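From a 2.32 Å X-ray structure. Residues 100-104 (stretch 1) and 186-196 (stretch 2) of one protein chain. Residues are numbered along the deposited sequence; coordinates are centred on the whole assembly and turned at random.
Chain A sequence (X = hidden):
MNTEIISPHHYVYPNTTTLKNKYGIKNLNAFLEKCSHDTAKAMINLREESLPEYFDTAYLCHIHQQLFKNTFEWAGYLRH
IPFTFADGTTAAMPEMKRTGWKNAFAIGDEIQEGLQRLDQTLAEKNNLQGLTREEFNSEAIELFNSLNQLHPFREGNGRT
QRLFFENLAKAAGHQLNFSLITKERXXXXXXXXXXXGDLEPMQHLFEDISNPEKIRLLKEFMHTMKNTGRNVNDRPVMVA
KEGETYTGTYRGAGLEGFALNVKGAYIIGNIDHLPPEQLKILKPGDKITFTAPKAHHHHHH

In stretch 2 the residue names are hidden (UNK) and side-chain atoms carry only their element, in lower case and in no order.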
# COMPACT_ATOMS: atom_id res chain seq x y z
N GLY A 100 -11.89 1.86 19.00
CA GLY A 100 -10.80 2.52 19.71
C GLY A 100 -10.14 3.70 19.01
O GLY A 100 -9.35 4.41 19.65
N TRP A 101 -10.48 3.97 17.75
CA TRP A 101 -9.64 4.70 16.80
C TRP A 101 -9.90 6.20 16.79
O TRP A 101 -10.40 6.80 17.75
CB TRP A 101 -9.80 4.12 15.39
CG TRP A 101 -8.83 3.00 15.04
CD1 TRP A 101 -9.17 1.73 14.63
CD2 TRP A 101 -7.38 3.04 15.03
NE1 TRP A 101 -8.03 0.99 14.38
CE2 TRP A 101 -6.92 1.76 14.62
CE3 TRP A 101 -6.43 4.02 15.34
CZ2 TRP A 101 -5.56 1.44 14.52
CZ3 TRP A 101 -5.07 3.70 15.23
CH2 TRP A 101 -4.66 2.42 14.83
N LYS A 102 -9.52 6.83 15.69
CA LYS A 102 -9.41 8.27 15.49
C LYS A 102 -10.78 8.91 15.37
O LYS A 102 -11.76 8.45 15.96
CB LYS A 102 -8.56 8.57 14.24
CG LYS A 102 -7.13 8.04 14.29
CD LYS A 102 -6.92 6.84 13.37
CE LYS A 102 -6.75 7.24 11.92
NZ LYS A 102 -5.93 6.20 11.25
N ASN A 103 -10.82 10.07 14.71
CA ASN A 103 -12.04 10.78 14.32
C ASN A 103 -12.92 9.99 13.36
O ASN A 103 -14.03 10.39 13.02
CB ASN A 103 -11.61 12.13 13.74
CG ASN A 103 -10.36 12.67 14.42
OD1 ASN A 103 -9.51 11.89 14.83
ND2 ASN A 103 -10.27 13.99 14.56
N ALA A 104 -12.43 8.84 12.95
CA ALA A 104 -13.15 7.89 12.12
C ALA A 104 -13.51 8.43 10.74
O ALA A 104 -12.92 9.41 10.25
CB ALA A 104 -14.36 7.44 12.92
N UNK A 186 3.08 3.49 8.14
CA UNK A 186 1.80 3.89 7.57
C UNK A 186 0.84 4.39 8.65
O UNK A 186 0.20 5.44 8.50
c UNK A 186 -0.30 5.84 5.19
c UNK A 186 -0.07 3.12 5.89
c UNK A 186 1.16 2.72 6.79
s UNK A 186 0.41 4.33 4.57
N UNK A 187 0.76 3.65 9.77
CA UNK A 187 -0.18 4.04 10.81
C UNK A 187 0.29 5.32 11.54
O UNK A 187 -0.53 6.21 11.82
c UNK A 187 -0.40 2.89 11.81
s UNK A 187 -0.55 2.31 14.60
c UNK A 187 1.21 2.37 14.97
c UNK A 187 -0.86 3.42 13.23
N UNK A 188 1.60 5.44 11.82
CA UNK A 188 2.11 6.68 12.42
C UNK A 188 1.74 7.90 11.55
O UNK A 188 1.26 8.92 12.05
c UNK A 188 4.08 5.54 13.68
c UNK A 188 3.65 6.59 12.62
c UNK A 188 4.23 7.93 12.99
N UNK A 189 1.99 7.81 10.23
CA UNK A 189 1.73 8.93 9.31
C UNK A 189 0.24 9.29 9.30
O UNK A 189 -0.13 10.46 9.45
c UNK A 189 2.22 8.61 7.87
N UNK A 190 -0.63 8.28 9.14
CA UNK A 190 -2.07 8.55 9.05
C UNK A 190 -2.60 9.16 10.33
O UNK A 190 -3.39 10.10 10.29
o UNK A 190 -2.29 6.54 7.68
c UNK A 190 -2.86 7.26 8.76
N UNK A 191 -2.21 8.62 11.50
CA UNK A 191 -2.81 9.19 12.69
C UNK A 191 -2.19 10.55 13.00
O UNK A 191 -2.86 11.42 13.60
c UNK A 191 -1.79 8.67 15.02
c UNK A 191 -2.80 8.25 13.93
c UNK A 191 -2.84 6.75 13.57
N UNK A 192 -0.94 10.79 12.59
CA UNK A 192 -0.44 12.17 12.71
C UNK A 192 -1.37 13.11 11.95
O UNK A 192 -1.78 14.14 12.48
c UNK A 192 1.00 12.30 12.23
N UNK A 193 -1.80 12.71 10.74
CA UNK A 193 -2.76 13.57 10.03
C UNK A 193 -4.07 13.69 10.81
O UNK A 193 -4.54 14.79 11.11
c UNK A 193 -1.83 12.91 7.75
c UNK A 193 -3.07 13.04 8.61
c UNK A 193 -4.06 14.01 7.97
N UNK A 194 -4.71 12.54 11.07
CA UNK A 194 -6.10 12.53 11.49
C UNK A 194 -6.26 13.02 12.92
O UNK A 194 -7.25 13.67 13.25
c UNK A 194 -6.70 11.13 11.37
N UNK A 195 -5.28 12.76 13.76
CA UNK A 195 -5.32 13.11 15.17
C UNK A 195 -4.65 14.45 15.47
O UNK A 195 -5.19 15.23 16.27
o UNK A 195 -7.13 11.39 17.46
c UNK A 195 -6.29 12.12 18.05
c UNK A 195 -4.73 11.97 16.02
c UNK A 195 -4.85 12.14 17.53
o UNK A 195 -6.58 12.83 19.04
N UNK A 196 -3.41 14.67 15.00
CA UNK A 196 -2.66 15.87 15.41
C UNK A 196 -2.68 17.04 14.42
O UNK A 196 -2.01 18.06 14.67
c UNK A 196 -1.03 14.17 16.42
o UNK A 196 -1.76 13.87 17.36
c UNK A 196 -1.19 15.51 15.71
n UNK A 196 -0.06 13.34 15.95

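Position 186 carries an unbranched chain of two carbons, a sulfur and a terminal carbon, out of reach of stretch 1, which identifies methionine. Met186 makes no contact; its carbonyl O serves the helix, as an acceptor.

Position 187 has the same C-C-S-C pattern. Its sulfur lies 4.1 Å from Trp101 CH2, and is 88° off the normal of the six-membered ring, hence at the ring edge. This is Met187, with chi1 and chi2 both t, and SD is the atom at the indole.

At 188 one carbon carries two others, all out of reach of stretch 1: a beta-branched valine, Val188. A single carbon, also clear of stretch 1, makes 189 alanine.

Position 190 shows one carbon and one oxygen, and the carbon lies 4.1 Å from Lys102 NZ; this is the composition of serine, and the contacting atom is CB. The OG of Ser190 turns back along its own helix and donates to Met186 O at 2.8 Å. The same carbonyl accepts from Ser190 N at 3.0 Å.

At 191 one carbon again carries two others, and one of these two lies 3.9 Å from Lys102 NZ and 4.1 Å from Trp101 CZ3; this is valine, and the contacting atom is CG1. Val191 points toward stretch 1, and its chi1 of -29° falls between the usual wells.

Neither 192 nor 193 touches stretch 1; the lone side-chain carbon at 192 gives alanine, and the branched three-carbon group at 193 gives valine.

Position 194 has one carbon, 3.9 Å from Lys102 CE, and is alanine. Ala194 O approaches Asn103 OD1 at 3.3 Å, but both are acceptors; Asn103 ND2 is equally near Ala194 O at 3.3 Å, with an angle too poor for a hydrogen bond.

Position 195 ends in a carbon with two oxygens after two other carbons, and one of these oxygens is 3.6 Å from Asn103 OD1 and 4.3 Å from Lys102 CA. This is glutamate, and the oxygen is OE2; Glu195 starts sideways, but its end comes nearer.

Position 196 has two carbons, the second bearing one oxygen and one nitrogen, and makes no contact: asparagine, Asn196.

The contact works by packing, without a hydrogen bond between the stretches. Positions 187, 191, 194 and 195 follow the helical repeat, and 190 joins them on the side that meets the irregular segment. Lys102, with the most area covered, lays its chain along Ser190, Val191 and Ala194, while the Trp101 ring reaches Met187 and Val191. Trp101, Lys102 and Asn103 are poorly ordered, so their finer distances deserve caution. The buried surface is modest, 307 Å² over both sides.

Stretch 2 186-196: MMVASVAVAEN
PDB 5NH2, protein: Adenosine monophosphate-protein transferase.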